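Local coordinates for protein member of DUF4221 family (Bacteroides vulgatus, PDB 3S9J) that is of unknown function but folds as a six-bladed beta-propeller of the DUF4221 family and carries bound sodium ions in the crystal, at residues D53-D58 against Q62-R67; K66-H71 against Q91-A96; F282-Y287 against Y296-G301; K242-K247 against P265-I270. All coordinates share one frame; numbering follows the deposited sequence.

Contact 1 comes first along the chain and closes a tight hairpin between the last two strands of one propeller blade. Contact 2 starts where contact 1 ends, sharing Lys-66 and Arg-67, and carries strand 63-69 across to strand 93-97 of the next blade. About 34 Å away, centre to centre, contact 4 closes the loop that includes helix 255-263. Contact 3 follows it in series and closes the excursion between strands 278-284 and 304-309. Contacts 3 and 4 meet through neighbouring strands of a single blade, where Phe-282 probably hydrogen-bonds to Trp-268 and His-269. No loop encloses another. Contacts 1 and 4 lie on opposite sides of the chain's centre.

Contact 1 (D53-D58 against Q62-R67); sequences DIVIFD and QQIAKR
Arg-67 lies across Asp-53 and Val-55, touching both. It pairs with Val-55 at a non-hydrogen-bonded position, both side chains on one face, and CG anti to the backbone N (chi1 -178°) sends the chain toward Asp-53. From CB it runs to Arg-67 CG, 3.6 Å from Asp-53 OD2, and then to Arg-67 CD, which passes the same oxygen at 3.4 Å. Past a bend at chi3, Arg-67 CZ rests 3.8 Å from Val-55 CG2, so the methyl covers one face of the guanidinium. At the tip, Arg-67 NH1 makes a 2.8 Å salt bridge to Asp-53 OD2. The oxygen lies nearly in the guanidinium plane and is met on its syn side, somewhat out of the carboxylate plane; the two flat groups are turned 55° apart. Asn-46 holds the other carboxylate oxygen, and Thr-24 takes NH2. These strands, 53-58 and 63-69, form the antiparallel hairpin that finishes a four-stranded propeller blade. A classic beta bulge interrupts it: Ala-65 and Lys-66 both face Ile-56, whose O accepts a bond from Ala-65 N (2.8 Å) and a weak one from Lys-66 N. Ile-56 N returns a nearly straight bond (176°) to Lys-66 O. Beyond the bulge, Phe-57 sets CE1 3.5 Å from Ile-64 CG1, while Val-55 CG1 sits over the centre of the phenyl ring. A second bulge, of the G1 type, puts Gln-62 and Gln-63 opposite Asp-58, whose N bonds to Gln-63 O. A water donates to Asp-58 OD2 and accepts a weak bond from Gln-63 NE2; Asn-61 also binds that carboxylate.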
# COMPACT_ATOMS: atom_id res chain seq x y z
N ASP A 53 12.00 -12.72 -8.36
CA ASP A 53 12.13 -13.47 -7.13
C ASP A 53 11.70 -12.62 -5.95
O ASP A 53 11.22 -11.50 -6.12
CB ASP A 53 13.54 -14.07 -6.96
CG ASP A 53 14.67 -13.03 -6.88
OD1 ASP A 53 14.45 -11.90 -6.42
OD2 ASP A 53 15.82 -13.41 -7.30
N ILE A 54 11.82 -13.17 -4.74
CA ILE A 54 11.59 -12.41 -3.55
C ILE A 54 12.88 -12.41 -2.74
O ILE A 54 13.50 -13.47 -2.52
CB ILE A 54 10.44 -13.02 -2.71
CG1 ILE A 54 9.11 -12.93 -3.47
CG2 ILE A 54 10.30 -12.33 -1.33
CD1 ILE A 54 8.05 -13.90 -2.92
N VAL A 55 13.28 -11.23 -2.28
CA VAL A 55 14.42 -11.09 -1.40
C VAL A 55 13.92 -10.78 0.00
O VAL A 55 13.02 -9.96 0.19
CB VAL A 55 15.34 -9.98 -1.91
CG1 VAL A 55 16.45 -9.62 -0.90
CG2 VAL A 55 15.92 -10.38 -3.27
N ILE A 56 14.54 -11.43 0.99
CA ILE A 56 14.26 -11.13 2.36
C ILE A 56 15.47 -10.41 2.94
O ILE A 56 16.58 -10.95 2.89
CB ILE A 56 14.00 -12.43 3.18
CG1 ILE A 56 12.89 -13.27 2.55
CG2 ILE A 56 13.73 -12.07 4.68
CD1 ILE A 56 11.53 -12.58 2.41
N PHE A 57 15.27 -9.20 3.45
CA PHE A 57 16.34 -8.44 4.06
C PHE A 57 16.33 -8.58 5.58
O PHE A 57 15.28 -8.49 6.20
CB PHE A 57 16.24 -6.95 3.75
CG PHE A 57 16.54 -6.59 2.31
CD1 PHE A 57 17.85 -6.56 1.82
CD2 PHE A 57 15.53 -6.26 1.45
CE1 PHE A 57 18.11 -6.23 0.51
CE2 PHE A 57 15.79 -5.88 0.15
CZ PHE A 57 17.07 -5.85 -0.33
N ASP A 58 17.51 -8.73 6.15
CA ASP A 58 17.77 -8.78 7.61
C ASP A 58 18.00 -7.38 8.14
O ASP A 58 19.00 -6.74 7.81
CB ASP A 58 18.97 -9.67 7.81
CG ASP A 58 19.35 -9.86 9.28
OD1 ASP A 58 18.94 -9.05 10.15
OD2 ASP A 58 20.12 -10.81 9.51
N GLN A 62 21.51 -5.46 8.42
CA GLN A 62 21.56 -4.66 7.19
C GLN A 62 22.16 -5.39 5.99
O GLN A 62 23.09 -4.91 5.34
CB GLN A 62 22.26 -3.33 7.44
CG GLN A 62 21.55 -2.53 8.55
CD GLN A 62 22.09 -1.13 8.75
OE1 GLN A 62 22.27 -0.37 7.80
NE2 GLN A 62 22.34 -0.77 9.99
N GLN A 63 21.58 -6.55 5.68
CA GLN A 63 22.04 -7.37 4.57
C GLN A 63 20.90 -8.24 4.07
O GLN A 63 19.83 -8.31 4.68
CB GLN A 63 23.24 -8.24 5.03
CG GLN A 63 22.86 -9.31 5.97
CD GLN A 63 24.07 -10.21 6.32
OE1 GLN A 63 25.12 -9.72 6.65
NE2 GLN A 63 23.89 -11.49 6.19
N ILE A 64 21.12 -8.92 2.95
CA ILE A 64 20.22 -9.95 2.47
C ILE A 64 20.27 -11.19 3.36
O ILE A 64 21.36 -11.74 3.61
CB ILE A 64 20.50 -10.30 0.98
CG1 ILE A 64 20.18 -9.07 0.11
CG2 ILE A 64 19.68 -11.49 0.53
CD1 ILE A 64 20.59 -9.24 -1.36
N ALA A 65 19.09 -11.62 3.80
CA ALA A 65 18.93 -12.89 4.59
C ALA A 65 18.75 -14.11 3.69
O ALA A 65 19.31 -15.17 3.98
CB ALA A 65 17.71 -12.81 5.53
N LYS A 66 17.88 -14.00 2.70
CA LYS A 66 17.66 -15.09 1.77
C LYS A 66 16.97 -14.61 0.51
O LYS A 66 16.45 -13.49 0.48
CB LYS A 66 16.90 -16.25 2.38
CG LYS A 66 15.50 -16.07 2.70
CD LYS A 66 14.94 -17.37 3.37
CE LYS A 66 13.50 -17.22 3.76
NZ LYS A 66 13.07 -18.21 4.84
N ARG A 67 16.97 -15.49 -0.47
CA ARG A 67 16.35 -15.24 -1.77
C ARG A 67 15.42 -16.39 -2.03
O ARG A 67 15.82 -17.57 -1.97
CB ARG A 67 17.43 -15.17 -2.85
CG ARG A 67 16.94 -14.86 -4.24
CD ARG A 67 18.12 -14.63 -5.17
NE ARG A 67 18.92 -13.47 -4.77
CZ ARG A 67 18.69 -12.21 -5.08
NH1 ARG A 67 17.68 -11.85 -5.86
NH2 ARG A 67 19.52 -11.27 -4.64
O HOH W 1 21.05 -12.51 7.41

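Contact 2 (K66-H71 against Q91-A96); sequences KRIPLH and QYILVA. With NA (sodium ion), chain D.
Ile-68 and Ile-93 share one conformation: CG1 lies beside the backbone N in each (chi1 -56° and -72°), and CD1 is extended beyond it (chi2 175° in Ile-68). Each branch therefore reaches out from its own strand, and the two meet tip to tip with Ile-68 CD1 3.4 Å from Ile-93 CD1, tighter than ordinary van der Waals contact. Their backbones stay far apart, with 10.3 Å between Ile-68 CA and Ile-93 CA, so side chains alone join the strands here. Strand 63-69 is the last of its blade and strand 93-97 belongs to the next, which makes this a small hydrophobic contact between two propeller blades. His-43 and Ile-106 also pack on Ile-93. Nearer the surface, Lys-66 NZ comes 3.7 Å from Gln-91 NE2, the two side chains crossing at about a right angle. Both are nitrogen donors and each is drawn elsewhere, NZ to Ser-90 and a glycerol, probably from the crystallisation liquor, NE2 to Glu-36. Two residues on from Ile-68, Leu-70 O binds a sodium ion at 2.3 Å. Tyr-52 O and four waters bring the ligands to six, and one of those waters also accepts a 3.1 Å bond from Leu-70 N. All six ligands are carbonyl or water oxygens, no carboxylate among them, while the blade-to-blade contact itself rests on methyl groups with no hydrogen bond across it.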
# COMPACT_ATOMS: atom_id res chain seq x y z
N LYS A 66 17.88 -14.00 2.70
CA LYS A 66 17.66 -15.09 1.77
C LYS A 66 16.97 -14.61 0.51
O LYS A 66 16.45 -13.49 0.48
CB LYS A 66 16.90 -16.25 2.38
CG LYS A 66 15.50 -16.07 2.70
CD LYS A 66 14.94 -17.37 3.37
CE LYS A 66 13.50 -17.22 3.76
NZ LYS A 66 13.07 -18.21 4.84
N ARG A 67 16.97 -15.49 -0.47
CA ARG A 67 16.35 -15.24 -1.77
C ARG A 67 15.42 -16.39 -2.03
O ARG A 67 15.82 -17.57 -1.97
CB ARG A 67 17.43 -15.17 -2.85
CG ARG A 67 16.94 -14.86 -4.24
CD ARG A 67 18.12 -14.63 -5.17
NE ARG A 67 18.92 -13.47 -4.77
CZ ARG A 67 18.69 -12.21 -5.08
NH1 ARG A 67 17.68 -11.85 -5.86
NH2 ARG A 67 19.52 -11.27 -4.64
N ILE A 68 14.16 -16.06 -2.25
CA ILE A 68 13.13 -17.05 -2.55
C ILE A 68 12.90 -17.07 -4.05
O ILE A 68 12.49 -16.06 -4.63
CB ILE A 68 11.85 -16.73 -1.81
CG1 ILE A 68 12.10 -16.63 -0.30
CG2 ILE A 68 10.71 -17.76 -2.16
CD1 ILE A 68 10.88 -16.19 0.52
N PRO A 69 13.22 -18.18 -4.71
CA PRO A 69 13.08 -18.20 -6.16
C PRO A 69 11.62 -18.22 -6.58
O PRO A 69 10.77 -18.76 -5.86
CB PRO A 69 13.80 -19.48 -6.58
CG PRO A 69 13.82 -20.30 -5.41
CD PRO A 69 13.75 -19.45 -4.20
N LEU A 70 11.35 -17.62 -7.73
CA LEU A 70 10.03 -17.67 -8.38
C LEU A 70 10.26 -18.16 -9.79
O LEU A 70 11.07 -17.59 -10.51
CB LEU A 70 9.36 -16.28 -8.39
CG LEU A 70 8.98 -15.63 -7.07
CD1 LEU A 70 8.43 -14.20 -7.32
CD2 LEU A 70 8.00 -16.54 -6.27
N HIS A 71 9.57 -19.23 -10.18
CA HIS A 71 9.70 -19.80 -11.52
C HIS A 71 8.49 -19.45 -12.35
O HIS A 71 7.38 -19.40 -11.81
CB HIS A 71 9.80 -21.32 -11.42
CG HIS A 71 10.92 -21.79 -10.55
ND1 HIS A 71 12.23 -21.82 -10.98
CD2 HIS A 71 10.94 -22.21 -9.26
CE1 HIS A 71 13.01 -22.26 -10.00
NE2 HIS A 71 12.24 -22.51 -8.95
N GLN A 91 7.58 -18.54 5.63
CA GLN A 91 7.33 -19.97 5.43
C GLN A 91 6.07 -20.26 4.64
O GLN A 91 5.90 -21.36 4.09
CB GLN A 91 7.24 -20.68 6.79
CG GLN A 91 8.52 -20.58 7.62
CD GLN A 91 9.76 -21.04 6.86
OE1 GLN A 91 9.78 -22.10 6.25
NE2 GLN A 91 10.80 -20.22 6.89
N TYR A 92 5.19 -19.26 4.58
CA TYR A 92 3.93 -19.35 3.86
C TYR A 92 3.59 -17.97 3.37
O TYR A 92 3.29 -17.07 4.16
CB TYR A 92 2.83 -19.86 4.81
CG TYR A 92 1.45 -20.06 4.15
CD1 TYR A 92 1.16 -21.21 3.42
CD2 TYR A 92 0.46 -19.10 4.28
CE1 TYR A 92 -0.10 -21.41 2.85
CE2 TYR A 92 -0.80 -19.28 3.69
CZ TYR A 92 -1.07 -20.43 2.99
OH TYR A 92 -2.32 -20.61 2.44
N ILE A 93 3.74 -17.83 2.07
CA ILE A 93 3.64 -16.54 1.38
C ILE A 93 2.49 -16.64 0.38
O ILE A 93 2.37 -17.62 -0.33
CB ILE A 93 4.96 -16.20 0.64
CG1 ILE A 93 6.06 -15.83 1.65
CG2 ILE A 93 4.76 -15.02 -0.40
CD1 ILE A 93 7.52 -15.96 1.07
N LEU A 94 1.67 -15.59 0.33
CA LEU A 94 0.60 -15.50 -0.65
C LEU A 94 1.03 -14.53 -1.76
O LEU A 94 1.59 -13.47 -1.49
CB LEU A 94 -0.69 -15.05 0.02
CG LEU A 94 -1.38 -16.15 0.86
CD1 LEU A 94 -2.50 -15.56 1.73
CD2 LEU A 94 -1.91 -17.23 -0.09
N VAL A 95 0.77 -14.93 -3.01
CA VAL A 95 1.14 -14.08 -4.13
C VAL A 95 -0.06 -13.86 -5.03
O VAL A 95 -0.90 -14.73 -5.22
CB VAL A 95 2.35 -14.61 -4.98
CG1 VAL A 95 3.60 -14.89 -4.07
CG2 VAL A 95 1.96 -15.85 -5.80
N ALA A 96 -0.15 -12.64 -5.54
CA ALA A 96 -1.24 -12.20 -6.42
C ALA A 96 -0.76 -12.25 -7.86
O ALA A 96 0.33 -11.76 -8.19
CB ALA A 96 -1.69 -10.77 -6.08
NA NA D . 12.85 -16.28 -11.07
O HOH W 2 14.04 -17.18 -9.26
O HOH W 3 14.72 -14.97 -11.77
O HOH W 4 12.17 -16.24 -13.49
O HOH W 5 14.09 -18.27 -12.02

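Contact 3 (F282-Y287 against Y296-G301); sequences FAEMPY and YETPKG. With FMT (formic acid), chain K.
This contact sets the end of a blade strand, with the loop just beyond it, against a returning loop, and is part water-bridged and part apolar: strand 278-284 runs out at Glu-284, and the chain makes an excursion that returns through 296-301 before strand 304-309. Tyr-287 and Pro-299 carry the apolar half. CG of the tyrosine is anti to its own N (chi1 -163°), and this turns the ring toward the returning loop. There the proline ring lies alongside the tyrosine, running the other way, with Tyr-287 CE2 3.3 Å from Pro-299 CG and Tyr-287 CZ 3.5 Å from Pro-299 CB. At the CE1 side of the ring, Tyr-287 CE1 touches Gly-301 C at 3.5 Å, so the phenol sits in a bend formed by 299-301. Its OH is bonded to Glu-293, in the excursion itself. Nearer the strand, Glu-284 and Thr-298 reach out from the two sides without bonding directly, Glu-284 OE2 and Thr-298 OG1 being 4.0 Å apart. One water links them, 2.8 Å from Glu-284 OE1 and 2.7 Å from Thr-298 OG1. Glu-284 is also gripped by Arg-266 and Lys-302 at OE1 and by Tyr-328 at OE2, while Lys-329 bonds to Thr-298. Further along, Lys-300 NZ bonds to O1 of a formic acid, probably from the crystallisation liquor, at 2.6 Å. The buried carboxylate of Glu-284 thus has two cations, a hydroxyl and a water around it, which probably offset its charge and fix its rotation, so a polar network ties the loop back to the strand beside the tyrosine-proline contact.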
# COMPACT_ATOMS: atom_id res chain seq x y z
N PHE A 282 -0.09 9.47 5.26
CA PHE A 282 0.75 10.29 4.39
C PHE A 282 -0.15 11.24 3.57
O PHE A 282 -1.22 10.83 3.12
CB PHE A 282 1.56 9.40 3.44
CG PHE A 282 2.74 8.70 4.08
CD1 PHE A 282 2.55 7.78 5.11
CD2 PHE A 282 4.03 8.93 3.65
CE1 PHE A 282 3.64 7.14 5.69
CE2 PHE A 282 5.12 8.31 4.23
CZ PHE A 282 4.92 7.38 5.25
N ALA A 283 0.32 12.47 3.36
CA ALA A 283 -0.42 13.47 2.58
C ALA A 283 0.53 14.06 1.55
O ALA A 283 1.66 14.40 1.89
CB ALA A 283 -0.93 14.56 3.50
N GLU A 284 0.08 14.16 0.30
CA GLU A 284 0.85 14.76 -0.77
C GLU A 284 0.47 16.23 -0.87
O GLU A 284 -0.70 16.56 -0.96
CB GLU A 284 0.59 14.05 -2.10
CG GLU A 284 0.77 12.55 -2.06
CD GLU A 284 0.75 11.86 -3.42
OE1 GLU A 284 0.24 12.42 -4.42
OE2 GLU A 284 1.29 10.73 -3.50
N MSE A 285 1.48 17.10 -0.89
CA MSE A 285 1.27 18.54 -1.02
C MSE A 285 0.98 18.91 -2.46
O MSE A 285 1.35 18.17 -3.38
CB MSE A 285 2.50 19.29 -0.54
CG MSE A 285 2.87 19.03 0.93
SE MSE A 285 1.53 19.57 2.20
CE MSE A 285 0.66 17.86 2.56
N PRO A 286 0.39 20.11 -2.67
CA PRO A 286 0.11 20.48 -4.04
C PRO A 286 1.36 20.65 -4.90
O PRO A 286 2.42 21.10 -4.41
CB PRO A 286 -0.63 21.82 -3.92
CG PRO A 286 -1.07 21.92 -2.49
CD PRO A 286 -0.08 21.10 -1.70
N TYR A 287 1.20 20.34 -6.19
CA TYR A 287 2.27 20.42 -7.16
C TYR A 287 1.69 20.68 -8.53
O TYR A 287 0.48 20.47 -8.78
CB TYR A 287 2.95 19.04 -7.15
CG TYR A 287 4.33 18.92 -7.74
CD1 TYR A 287 5.44 19.16 -6.98
CD2 TYR A 287 4.51 18.52 -9.06
CE1 TYR A 287 6.72 19.03 -7.51
CE2 TYR A 287 5.77 18.37 -9.60
CZ TYR A 287 6.87 18.61 -8.81
OH TYR A 287 8.14 18.47 -9.30
N TYR A 296 2.69 9.82 -15.37
CA TYR A 296 2.22 8.55 -14.84
C TYR A 296 2.82 8.22 -13.46
O TYR A 296 2.41 7.25 -12.83
CB TYR A 296 2.45 7.44 -15.87
CG TYR A 296 1.52 7.56 -17.07
CD1 TYR A 296 0.16 7.43 -16.92
CD2 TYR A 296 2.01 7.80 -18.33
CE1 TYR A 296 -0.69 7.55 -18.00
CE2 TYR A 296 1.18 7.92 -19.40
CZ TYR A 296 -0.17 7.79 -19.23
OH TYR A 296 -1.02 7.89 -20.32
N GLU A 297 3.74 9.02 -12.97
CA GLU A 297 4.32 8.74 -11.65
C GLU A 297 4.41 10.00 -10.81
O GLU A 297 4.49 11.11 -11.35
CB GLU A 297 5.71 8.10 -11.81
CG GLU A 297 5.70 6.69 -12.49
CD GLU A 297 4.97 5.56 -11.68
OE1 GLU A 297 4.94 5.60 -10.42
OE2 GLU A 297 4.49 4.59 -12.33
N THR A 298 4.41 9.83 -9.49
CA THR A 298 4.55 10.96 -8.58
C THR A 298 5.90 11.63 -8.82
O THR A 298 6.98 10.97 -8.90
CB THR A 298 4.42 10.51 -7.11
OG1 THR A 298 3.16 9.85 -6.94
CG2 THR A 298 4.58 11.73 -6.15
N PRO A 299 5.88 12.96 -9.00
CA PRO A 299 7.12 13.65 -9.26
C PRO A 299 8.11 13.53 -8.12
O PRO A 299 7.71 13.51 -6.95
CB PRO A 299 6.68 15.14 -9.38
CG PRO A 299 5.29 15.07 -9.80
CD PRO A 299 4.71 13.87 -9.13
N LYS A 300 9.39 13.49 -8.47
CA LYS A 300 10.44 13.31 -7.46
C LYS A 300 10.47 14.51 -6.53
O LYS A 300 10.92 14.42 -5.40
CB LYS A 300 11.81 13.16 -8.13
CG LYS A 300 11.88 12.08 -9.20
CD LYS A 300 11.34 10.77 -8.78
CE LYS A 300 11.60 9.74 -9.89
NZ LYS A 300 11.14 8.45 -9.47
N GLY A 301 9.98 15.67 -6.99
CA GLY A 301 9.97 16.87 -6.16
C GLY A 301 8.72 17.11 -5.33
O GLY A 301 8.65 18.13 -4.63
C FMT K . 13.58 6.93 -7.70
O1 FMT K . 13.06 8.08 -7.71
O2 FMT K . 13.23 6.00 -8.45
O HOH W 6 1.16 11.65 -6.92

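Contact 4 (K242-K247 against P265-I270); sequences KSMKPK and PRYWHI
Met-244, present as selenomethionine, reaches across to Pro-265, Arg-266 and Tyr-267. Its CG is tucked over the main chain, flanked by N and C (chi1 68°), the chain then runs straight through chi2, and a turn at chi3 (67°) swings CE toward Pro-265. Met-244 CE ends 3.6 Å from Pro-265 O and 4.0 Å from Pro-265 CB, while Met-244 SE lies 4.0 Å from Arg-266 CA. SE also makes a Met-aromatic contact with Tyr-267: it is 5.0 Å from the ring centroid and 64° off the normal, an oblique approach whose nearest ring atom is CE2. Tyr-267 holds CG beside its backbone N, and the ring leans toward the loop although its CB does not point there. Its hydroxyl donates to a water lying in the ring plane, 2.6 Å from Tyr-267 OH, and the water in turn donates to Lys-242 O. Ser-238 N bonds to the same hydroxyl, and Arg-281 makes a cation-pi contact with the ring. The backbone N of Met-244 is held by the carboxylate of Asp-220. The loop after strand 231-235 is thereby laid against the start of strand 266-273, the first strand of its blade, just past the end of helix 255-263 and beside strand 278-284.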
# COMPACT_ATOMS: atom_id res chain seq x y z
N LYS A 242 -6.23 22.19 2.16
CA LYS A 242 -7.64 22.55 2.14
C LYS A 242 -8.45 21.26 2.32
O LYS A 242 -8.04 20.19 1.83
CB LYS A 242 -7.92 23.17 0.77
CG LYS A 242 -9.19 23.90 0.63
CD LYS A 242 -9.38 24.36 -0.83
CE LYS A 242 -10.68 25.13 -1.00
NZ LYS A 242 -10.59 26.38 -0.23
N SER A 243 -9.59 21.34 2.99
CA SER A 243 -10.48 20.19 3.12
C SER A 243 -10.89 19.68 1.74
O SER A 243 -11.08 20.47 0.82
CB SER A 243 -11.72 20.54 3.96
OG SER A 243 -12.65 19.50 3.90
N MSE A 244 -10.97 18.35 1.58
CA MSE A 244 -11.29 17.77 0.27
C MSE A 244 -12.26 16.60 0.31
O MSE A 244 -12.41 15.90 1.34
CB MSE A 244 -10.00 17.33 -0.43
CG MSE A 244 -9.30 16.17 0.20
SE MSE A 244 -7.75 15.53 -0.83
CE MSE A 244 -6.66 17.04 -0.62
N LYS A 245 -12.92 16.41 -0.83
CA LYS A 245 -13.64 15.19 -1.17
C LYS A 245 -13.16 14.74 -2.55
O LYS A 245 -12.57 15.52 -3.30
CB LYS A 245 -15.17 15.42 -1.18
CG LYS A 245 -15.72 16.00 0.13
CD LYS A 245 -16.96 15.25 0.69
CE LYS A 245 -18.22 15.40 -0.17
NZ LYS A 245 -19.43 14.81 0.52
N PRO A 246 -13.37 13.45 -2.88
CA PRO A 246 -12.76 12.99 -4.10
C PRO A 246 -13.30 13.64 -5.35
O PRO A 246 -14.43 14.15 -5.38
CB PRO A 246 -13.05 11.46 -4.09
CG PRO A 246 -13.31 11.14 -2.67
CD PRO A 246 -14.01 12.35 -2.15
N LYS A 247 -12.44 13.69 -6.34
CA LYS A 247 -12.78 14.24 -7.65
C LYS A 247 -12.38 13.17 -8.64
O LYS A 247 -11.20 12.91 -8.85
CB LYS A 247 -12.02 15.54 -7.93
CG LYS A 247 -12.84 16.57 -8.74
CD LYS A 247 -12.83 16.32 -10.25
CE LYS A 247 -11.85 17.25 -10.98
NZ LYS A 247 -10.66 16.54 -11.57
N PRO A 265 -3.06 17.86 -4.58
CA PRO A 265 -2.91 17.29 -3.25
C PRO A 265 -3.85 16.11 -3.02
O PRO A 265 -4.94 16.07 -3.58
CB PRO A 265 -3.27 18.47 -2.31
CG PRO A 265 -4.15 19.33 -3.14
CD PRO A 265 -3.62 19.23 -4.54
N ARG A 266 -3.41 15.13 -2.24
CA ARG A 266 -4.24 13.99 -1.89
C ARG A 266 -3.56 13.23 -0.79
O ARG A 266 -2.36 13.44 -0.51
CB ARG A 266 -4.44 13.04 -3.07
CG ARG A 266 -3.18 12.43 -3.64
CD ARG A 266 -3.53 11.39 -4.71
NE ARG A 266 -2.38 11.02 -5.54
CZ ARG A 266 -2.46 10.29 -6.65
NH1 ARG A 266 -3.62 9.82 -7.09
NH2 ARG A 266 -1.36 10.03 -7.36
N TYR A 267 -4.31 12.35 -0.16
CA TYR A 267 -3.74 11.47 0.84
C TYR A 267 -3.17 10.24 0.12
O TYR A 267 -3.49 9.95 -1.05
CB TYR A 267 -4.78 11.11 1.93
CG TYR A 267 -5.16 12.39 2.63
CD1 TYR A 267 -4.34 12.91 3.62
CD2 TYR A 267 -6.21 13.16 2.18
CE1 TYR A 267 -4.60 14.14 4.20
CE2 TYR A 267 -6.49 14.40 2.78
CZ TYR A 267 -5.67 14.88 3.77
OH TYR A 267 -5.93 16.11 4.35
N TRP A 268 -2.29 9.53 0.83
CA TRP A 268 -1.69 8.30 0.29
C TRP A 268 -1.79 7.20 1.35
O TRP A 268 -2.90 6.89 1.76
CB TRP A 268 -0.29 8.54 -0.30
CG TRP A 268 0.13 7.51 -1.31
CD1 TRP A 268 1.14 6.60 -1.19
CD2 TRP A 268 -0.48 7.27 -2.57
NE1 TRP A 268 1.21 5.82 -2.31
CE2 TRP A 268 0.22 6.20 -3.17
CE3 TRP A 268 -1.56 7.84 -3.25
CZ2 TRP A 268 -0.11 5.72 -4.42
CZ3 TRP A 268 -1.88 7.34 -4.52
CH2 TRP A 268 -1.16 6.29 -5.08
N HIS A 269 -0.67 6.63 1.83
CA HIS A 269 -0.74 5.52 2.77
C HIS A 269 -1.53 5.85 4.03
O HIS A 269 -1.42 6.96 4.59
CB HIS A 269 0.63 5.09 3.30
CG HIS A 269 1.69 4.87 2.27
ND1 HIS A 269 1.61 3.89 1.30
CD2 HIS A 269 2.92 5.42 2.17
CE1 HIS A 269 2.74 3.88 0.61
NE2 HIS A 269 3.55 4.81 1.11
N ILE A 270 -2.27 4.86 4.52
CA ILE A 270 -2.58 4.78 5.94
C ILE A 270 -1.86 3.53 6.47
O ILE A 270 -1.97 2.45 5.91
CB ILE A 270 -4.12 4.80 6.24
CG1 ILE A 270 -4.42 4.81 7.76
CG2 ILE A 270 -4.84 3.64 5.55
CD1 ILE A 270 -3.95 6.10 8.47
O HOH W 7 -7.71 17.64 3.18